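Local coordinates for protein salmonella typhimurium DB7155 bacteriophage DET7 tailspike (PDB 2V5I) that probably serves as the trimeric receptor-binding tailspike of the phage, binding and hydrolysing the O-antigen polysaccharide of its Salmonella host, at residues 409-422 / 426-438. Numbering follows the deposited sequence.
Sequences GLVISAPNSTISGL and VPPDKILVGNLLD
Ile419 and Leu436 meet inside the last turns of a right-handed parallel beta-helix, the P22 tailspike fold, and show how a solenoid repeats its coil: each strand lies on its successor in parallel register, and aliphatic side chains line up one above the other in the interior. Strand 412-414 pairs with 431-433, and, past the corner, strand 417-422 with 435-438; within each pair the axes come to 4.8 Å.

The side chain of Ile419 can be followed outward. CB lies beside Leu436 CD1, which also touches the CG2 branch. CG1, turned beside the backbone N (chi1 -59°), leads into the interior, where it skirts Val433 CG1, a methyl described here in one of two modelled conformers. The chain then extends, and in this conformer Ile419 CD1 ends 3.6 Å from Val433 CG1, the two side chains crossing at about a right angle; Ile412 CG2 touches the same methyl. Farther along, Leu422 CD2 and Ile431 CD1 meet tip to tip, 3.9 Å apart, with Val440 of the second subunit packing on both residues.

At the corner the two segments use different lengths of backbone: the register shifts by two between Ala414 and Thr418, a beta bulge. Here Ala414 O accepts from both Gly434 N and Ser417 N, which arrive from opposite faces of its plane, the latter closing a type I turn.

Beyond Ile419 side chains join backbone atoms in the bonding. Ser420 OG donates to Leu437 O at 2.9 Å. Asp438 OD2 takes a bond from Gly442 N of the second subunit, while Asp438 OD1 receives Gly421 N at 3.0 Å through its syn lone pair.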
ATOM      1  N   GLY A 409      28.558  -8.796   3.453  1.00 19.05           N
ATOM      2  CA  GLY A 409      27.502  -9.013   2.482  1.00 18.06           C
ATOM      3  C   GLY A 409      27.214  -7.865   1.551  1.00 16.80           C
ATOM      4  O   GLY A 409      27.684  -6.727   1.758  1.00 19.52           O
ATOM      5  N   LEU A 410      26.403  -8.163   0.556  1.00 16.04           N
ATOM      6  CA  LEU A 410      25.892  -7.170  -0.366  1.00 13.59           C
ATOM      7  C   LEU A 410      24.527  -6.637   0.113  1.00 13.70           C
ATOM      8  O   LEU A 410      23.821  -7.302   0.870  1.00 15.48           O
ATOM      9  CB  LEU A 410      25.696  -7.776  -1.750  1.00 13.70           C
ATOM     10  CG  LEU A 410      26.952  -8.370  -2.408  1.00 14.97           C
ATOM     11  CD1 LEU A 410      26.600  -9.230  -3.610  1.00 18.70           C
ATOM     12  CD2 LEU A 410      27.807  -7.206  -2.811  1.00 19.54           C
ATOM     13  N   VAL A 411      24.117  -5.523  -0.438  1.00 11.00           N
ATOM     14  CA  VAL A 411      22.754  -5.045  -0.217  1.00 11.13           C
ATOM     15  C   VAL A 411      21.829  -5.896  -1.095  1.00 11.75           C
ATOM     16  O   VAL A 411      20.829  -6.413  -0.612  1.00 12.36           O
ATOM     17  CB  VAL A 411      22.604  -3.568  -0.517  1.00 12.23           C
ATOM     18  CG1 VAL A 411      21.131  -3.112  -0.416  1.00 14.37           C
ATOM     19  CG2 VAL A 411      23.440  -2.769   0.427  1.00 12.67           C
ATOM     20  N   ILE A 412      22.151  -5.994  -2.399  1.00 10.93           N
ATOM     21  CA  ILE A 412      21.378  -6.779  -3.341  1.00 10.68           C
ATOM     22  C   ILE A 412      22.282  -7.786  -4.043  1.00 13.02           C
ATOM     23  O   ILE A 412      23.319  -7.411  -4.568  1.00 12.89           O
ATOM     24  CB  ILE A 412      20.757  -5.884  -4.454  1.00 12.07           C
ATOM     25  CG1 ILE A 412      19.697  -4.993  -3.840  1.00 15.29           C
ATOM     26  CG2 ILE A 412      20.107  -6.756  -5.581  1.00 17.83           C
ATOM     27  CD1 ILE A 412      19.253  -3.844  -4.734  1.00 21.51           C
ATOM     28  N   SER A 413      21.831  -9.036  -4.073  1.00 12.61           N
ATOM     29  CA  SER A 413      22.428 -10.096  -4.884  1.00 11.82           C
ATOM     30  C   SER A 413      21.318 -10.765  -5.689  1.00 12.74           C
ATOM     31  O   SER A 413      20.561 -11.630  -5.200  1.00 13.78           O
ATOM     32  CB  SER A 413      23.085 -11.092  -3.955  1.00 15.08           C
ATOM     33  OG  SER A 413      23.581 -12.227  -4.660  1.00 20.51           O
ATOM     34  N   ALA A 414      21.212 -10.317  -6.937  1.00 12.51           N
ATOM     35  CA  ALA A 414      20.185 -10.757  -7.879  1.00 11.56           C
ATOM     36  C   ALA A 414      20.773 -10.877  -9.272  1.00 11.46           C
ATOM     37  O   ALA A 414      20.392 -10.185 -10.210  1.00 11.93           O
ATOM     38  CB  ALA A 414      18.995  -9.790  -7.860  1.00 11.24           C
ATOM     39  N   PRO A 415      21.751 -11.780  -9.409  1.00 12.61           N
ATOM     40  CA  PRO A 415      22.572 -11.825 -10.613  1.00 13.12           C
ATOM     41  C   PRO A 415      21.886 -12.191 -11.911  1.00 11.90           C
ATOM     42  O   PRO A 415      22.455 -11.924 -12.980  1.00 12.75           O
ATOM     43  CB  PRO A 415      23.646 -12.854 -10.254  1.00 12.79           C
ATOM     44  CG  PRO A 415      23.102 -13.662  -9.133  1.00 16.92           C
ATOM     45  CD  PRO A 415      22.116 -12.805  -8.406  1.00 13.57           C
ATOM     46  N   ASN A 416      20.693 -12.784 -11.856  1.00 12.97           N
ATOM     47  CA  ASN A 416      19.959 -13.135 -13.047  1.00 13.56           C
ATOM     48  C   ASN A 416      18.690 -12.272 -13.244  1.00 13.45           C
ATOM     49  O   ASN A 416      17.871 -12.582 -14.135  1.00 15.46           O
ATOM     50  CB  ASN A 416      19.578 -14.594 -12.950  1.00 15.01           C
ATOM     51  CG  ASN A 416      20.791 -15.516 -12.894  1.00 20.17           C
ATOM     52  OD1 ASN A 416      21.682 -15.427 -13.745  1.00 19.48           O
ATOM     53  ND2 ASN A 416      20.816 -16.427 -11.903  1.00 19.18           N
ATOM     54  N   SER A 417      18.561 -11.194 -12.462  1.00 13.09           N
ATOM     55  CA  SER A 417      17.361 -10.374 -12.479  1.00 12.48           C
ATOM     56  C   SER A 417      17.609  -9.012 -13.139  1.00 12.27           C
ATOM     57  O   SER A 417      18.744  -8.532 -13.142  1.00 12.47           O
ATOM     58  CB  SER A 417      16.884 -10.159 -11.057  1.00 13.77           C
ATOM     59  OG  SER A 417      16.475 -11.414 -10.488  1.00 15.42           O
ATOM     60  N   THR A 418      16.523  -8.384 -13.573  1.00 13.48           N
ATOM     61  CA  THR A 418      16.541  -7.009 -14.014  1.00 13.85           C
ATOM     62  C   THR A 418      15.794  -6.173 -12.986  1.00 11.38           C
ATOM     63  O   THR A 418      14.682  -6.533 -12.604  1.00 11.75           O
ATOM     64  CB  THR A 418      15.896  -6.882 -15.374  1.00 15.62           C
ATOM     65  OG1 THR A 418      16.744  -7.575 -16.334  1.00 19.90           O
ATOM     66  CG2 THR A 418      15.754  -5.413 -15.772  1.00 18.31           C
ATOM     67  N   ILE A 419      16.403  -5.049 -12.589  1.00 10.88           N
ATOM     68  CA  ILE A 419      15.865  -4.172 -11.573  1.00 11.48           C
ATOM     69  C   ILE A 419      15.730  -2.770 -12.134  1.00 11.58           C
ATOM     70  O   ILE A 419      16.612  -2.292 -12.839  1.00 12.07           O
ATOM     71  CB  ILE A 419      16.758  -4.174 -10.301  1.00 11.43           C
ATOM     72  CG1 ILE A 419      16.835  -5.631  -9.765  1.00 15.73           C
ATOM     73  CG2 ILE A 419      16.206  -3.133  -9.300  1.00 11.63           C
ATOM     74  CD1 ILE A 419      17.480  -5.748  -8.480  1.00 21.18           C
ATOM     75  N   SER A 420      14.568  -2.156 -11.894  1.00 11.30           N
ATOM     76  CA  SER A 420      14.339  -0.747 -12.185  1.00 12.93           C
ATOM     77  C   SER A 420      13.801  -0.052 -10.949  1.00 13.17           C
ATOM     78  O   SER A 420      13.188  -0.684 -10.107  1.00 12.99           O
ATOM     79  CB  SER A 420      13.291  -0.553 -13.282  1.00 15.19           C
ATOM     80  OG  SER A 420      13.621  -1.287 -14.431  1.00 17.87           O
ATOM     81  N   GLY A 421      14.042   1.255 -10.839  1.00 12.03           N
ATOM     82  CA  GLY A 421      13.410   2.037  -9.778  1.00 10.87           C
ATOM     83  C   GLY A 421      14.015   1.774  -8.413  1.00 10.01           C
ATOM     84  O   GLY A 421      13.288   1.721  -7.423  1.00 11.65           O
ATOM     85  N   LEU A 422      15.336   1.552  -8.374  1.00 10.72           N
ATOM     86  CA  LEU A 422      16.044   1.339  -7.091  1.00 10.96           C
ATOM     87  C   LEU A 422      16.298   2.678  -6.425  1.00 13.14           C
ATOM     88  O   LEU A 422      16.918   3.557  -7.044  1.00 15.22           O
ATOM     89  CB  LEU A 422      17.354   0.599  -7.339  1.00 12.51           C
ATOM     90  CG  LEU A 422      18.245   0.376  -6.147  1.00 12.50           C
ATOM     91  CD1 LEU A 422      17.567  -0.436  -5.091  1.00 15.01           C
ATOM     92  CD2 LEU A 422      19.540  -0.339  -6.637  1.00 13.55           C
ATOM     93  N   VAL A 426      21.879   3.747  -1.351  1.00 13.07           N
ATOM     94  CA  VAL A 426      22.416   2.418  -1.482  1.00 13.40           C
ATOM     95  C   VAL A 426      23.880   2.551  -1.907  1.00 15.81           C
ATOM     96  O   VAL A 426      24.159   3.292  -2.863  1.00 15.66           O
ATOM     97  CB  VAL A 426      21.639   1.612  -2.549  1.00 13.96           C
ATOM     98  CG1 VAL A 426      22.241   0.232  -2.738  1.00 15.56           C
ATOM     99  CG2 VAL A 426      20.190   1.455  -2.181  1.00 15.72           C
ATOM    100  N   PRO A 427      24.822   1.860  -1.214  1.00 14.88           N
ATOM    101  CA  PRO A 427      26.212   1.872  -1.683  1.00 16.50           C
ATOM    102  C   PRO A 427      26.357   1.251  -3.065  1.00 16.11           C
ATOM    103  O   PRO A 427      25.961   0.117  -3.279  1.00 14.27           O
ATOM    104  CB  PRO A 427      26.959   1.050  -0.619  1.00 16.63           C
ATOM    105  CG  PRO A 427      26.112   1.065   0.559  1.00 20.29           C
ATOM    106  CD  PRO A 427      24.698   1.111   0.059  1.00 17.11           C
ATOM    107  N   PRO A 428      26.883   2.012  -4.028  1.00 15.57           N
ATOM    108  CA  PRO A 428      26.876   1.541  -5.388  1.00 15.58           C
ATOM    109  C   PRO A 428      27.759   0.309  -5.630  1.00 15.78           C
ATOM    110  O   PRO A 428      27.518  -0.431  -6.592  1.00 18.40           O
ATOM    111  CB  PRO A 428      27.318   2.782  -6.197  1.00 14.96           C
ATOM    112  CG  PRO A 428      27.957   3.709  -5.209  1.00 19.46           C
ATOM    113  CD  PRO A 428      27.364   3.398  -3.895  1.00 15.83           C
ATOM    114  N   ASP A 429      28.696   0.057  -4.721  1.00 14.54           N
ATOM    115  CA  ASP A 429      29.559  -1.110  -4.827  1.00 15.13           C
ATOM    116  C   ASP A 429      28.985  -2.393  -4.170  1.00 16.92           C
ATOM    117  O   ASP A 429      29.621  -3.429  -4.200  1.00 17.11           O
ATOM    118  CB  ASP A 429      30.921  -0.784  -4.267  1.00 16.60           C
ATOM    119  CG  ASP A 429      30.883  -0.440  -2.787  1.00 24.16           C
ATOM    120  OD1 ASP A 429      29.978   0.342  -2.359  1.00 26.87           O
ATOM    121  OD2 ASP A 429      31.792  -0.909  -2.076  1.00 32.38           O
ATOM    122  N   LYS A 430      27.803  -2.315  -3.562  1.00 14.59           N
ATOM    123  CA  LYS A 430      27.268  -3.458  -2.826  1.00 15.19           C
ATOM    124  C   LYS A 430      26.015  -4.000  -3.510  1.00 14.81           C
ATOM    125  O   LYS A 430      25.074  -4.461  -2.862  1.00 14.13           O
ATOM    126  CB  LYS A 430      26.968  -3.032  -1.401  1.00 16.23           C
ATOM    127  CG  LYS A 430      28.175  -2.586  -0.641  1.00 19.61           C
ATOM    128  CD  LYS A 430      29.153  -3.708  -0.394  1.00 21.57           C
ATOM    129  CE  LYS A 430      30.327  -3.216   0.452  1.00 26.92           C
ATOM    130  NZ  LYS A 430      31.315  -4.277   0.587  1.00 32.41           N
ATOM    131  N   ILE A 431      26.010  -3.929  -4.847  1.00 14.82           N
ATOM    132  CA  ILE A 431      24.933  -4.442  -5.674  1.00 15.83           C
ATOM    133  C   ILE A 431      25.494  -5.378  -6.718  1.00 15.92           C
ATOM    134  O   ILE A 431      26.487  -5.048  -7.369  1.00 16.10           O
ATOM    135  CB  ILE A 431      24.298  -3.277  -6.448  1.00 18.55           C
ATOM    136  CG1 ILE A 431      23.650  -2.273  -5.506  1.00 23.28           C
ATOM    137  CG2 ILE A 431      23.313  -3.759  -7.447  1.00 18.71           C
ATOM    138  CD1 ILE A 431      23.352  -0.976  -6.212  1.00 25.35           C
ATOM    139  N   LEU A 432      24.869  -6.531  -6.878  1.00 14.44           N
ATOM    140  CA  LEU A 432      25.168  -7.466  -7.943  1.00 17.27           C
ATOM    141  C   LEU A 432      23.842  -7.789  -8.592  1.00 15.13           C
ATOM    142  O   LEU A 432      22.985  -8.371  -7.964  1.00 14.71           O
ATOM    143  CB  LEU A 432      25.803  -8.741  -7.371  1.00 20.71           C
ATOM    144  CG  LEU A 432      25.798 -10.052  -8.163  1.00 27.40           C
ATOM    145  CD1 LEU A 432      26.795 -10.008  -9.299  1.00 31.99           C
ATOM    146  CD2 LEU A 432      26.147 -11.240  -7.235  1.00 33.75           C
ATOM    147  N   VAL A 433      23.651  -7.367  -9.843  1.00 14.89           N
ATOM    148  CA  VAL A 433      22.414  -7.612 -10.567  1.00 14.05           C
ATOM    149  C   VAL A 433      22.688  -7.995 -11.997  1.00 14.16           C
ATOM    150  O   VAL A 433      23.752  -7.653 -12.515  1.00 15.71           O
ATOM    151  CB  VAL A 433      21.450  -6.399 -10.534  0.70 14.10           C
ATOM    152  CG1 VAL A 433      20.950  -6.159  -9.128  0.70 18.95           C
ATOM    153  CG2 VAL A 433      22.117  -5.147 -11.110  0.70 11.83           C
ATOM    154  N   GLY A 434      21.738  -8.700 -12.606  1.00 11.18           N
ATOM    155  CA  GLY A 434      21.772  -8.987 -14.045  1.00 12.41           C
ATOM    156  C   GLY A 434      21.823  -7.706 -14.873  1.00 13.24           C
ATOM    157  O   GLY A 434      22.698  -7.525 -15.708  1.00 13.65           O
ATOM    158  N   ASN A 435      20.860  -6.829 -14.636  1.00 11.41           N
ATOM    159  CA  ASN A 435      20.826  -5.529 -15.297  1.00 10.23           C
ATOM    160  C   ASN A 435      20.059  -4.557 -14.402  1.00 10.77           C
ATOM    161  O   ASN A 435      19.165  -4.943 -13.662  1.00 11.98           O
ATOM    162  CB  ASN A 435      20.123  -5.550 -16.629  1.00 12.25           C
ATOM    163  CG  ASN A 435      20.625  -4.457 -17.587  1.00 13.08           C
ATOM    164  OD1 ASN A 435      21.486  -3.614 -17.222  1.00 15.99           O
ATOM    165  ND2 ASN A 435      20.090  -4.437 -18.784  1.00 25.17           N
ATOM    166  N   LEU A 436      20.517  -3.330 -14.404  1.00 11.19           N
ATOM    167  CA  LEU A 436      19.836  -2.233 -13.687  1.00 10.96           C
ATOM    168  C   LEU A 436      19.455  -1.234 -14.779  1.00 12.06           C
ATOM    169  O   LEU A 436      20.330  -0.806 -15.532  1.00 12.20           O
ATOM    170  CB  LEU A 436      20.784  -1.583 -12.679  1.00 12.08           C
ATOM    171  CG  LEU A 436      20.195  -0.563 -11.721  1.00 13.47           C
ATOM    172  CD1 LEU A 436      19.227  -1.225 -10.805  1.00 15.23           C
ATOM    173  CD2 LEU A 436      21.277   0.128 -10.927  1.00 15.28           C
ATOM    174  N   LEU A 437      18.171  -0.881 -14.884  1.00 11.82           N
ATOM    175  CA  LEU A 437      17.681  -0.186 -16.080  1.00 14.20           C
ATOM    176  C   LEU A 437      16.664   0.869 -15.686  1.00 15.34           C
ATOM    177  O   LEU A 437      15.732   0.562 -14.937  1.00 16.77           O
ATOM    178  CB  LEU A 437      16.983  -1.218 -16.996  1.00 15.92           C
ATOM    179  CG  LEU A 437      17.427  -1.657 -18.374  1.00 28.26           C
ATOM    180  CD1 LEU A 437      18.935  -1.583 -18.605  1.00 27.75           C
ATOM    181  CD2 LEU A 437      16.870  -3.061 -18.610  1.00 30.83           C
ATOM    182  N   ASP A 438      16.828   2.113 -16.194  1.00 13.99           N
ATOM    183  CA  ASP A 438      15.827   3.181 -16.022  1.00 13.89           C
ATOM    184  C   ASP A 438      15.621   3.934 -17.372  1.00 13.00           C
ATOM    185  O   ASP A 438      16.117   5.070 -17.599  1.00 12.50           O
ATOM    186  CB  ASP A 438      16.280   4.069 -14.872  1.00 15.64           C
ATOM    187  CG  ASP A 438      16.247   3.300 -13.489  1.00 24.10           C
ATOM    188  OD1 ASP A 438      15.092   3.064 -12.945  1.00 21.25           O
ATOM    189  OD2 ASP A 438      17.354   2.881 -12.977  1.00 21.84           O
TER
HETATM  190  O   HOH W   1      18.011  -6.671 -19.058  1.00 43.45           O
HETATM  191  O   HOH W   2      17.472   2.399 -10.357  1.00 17.05           O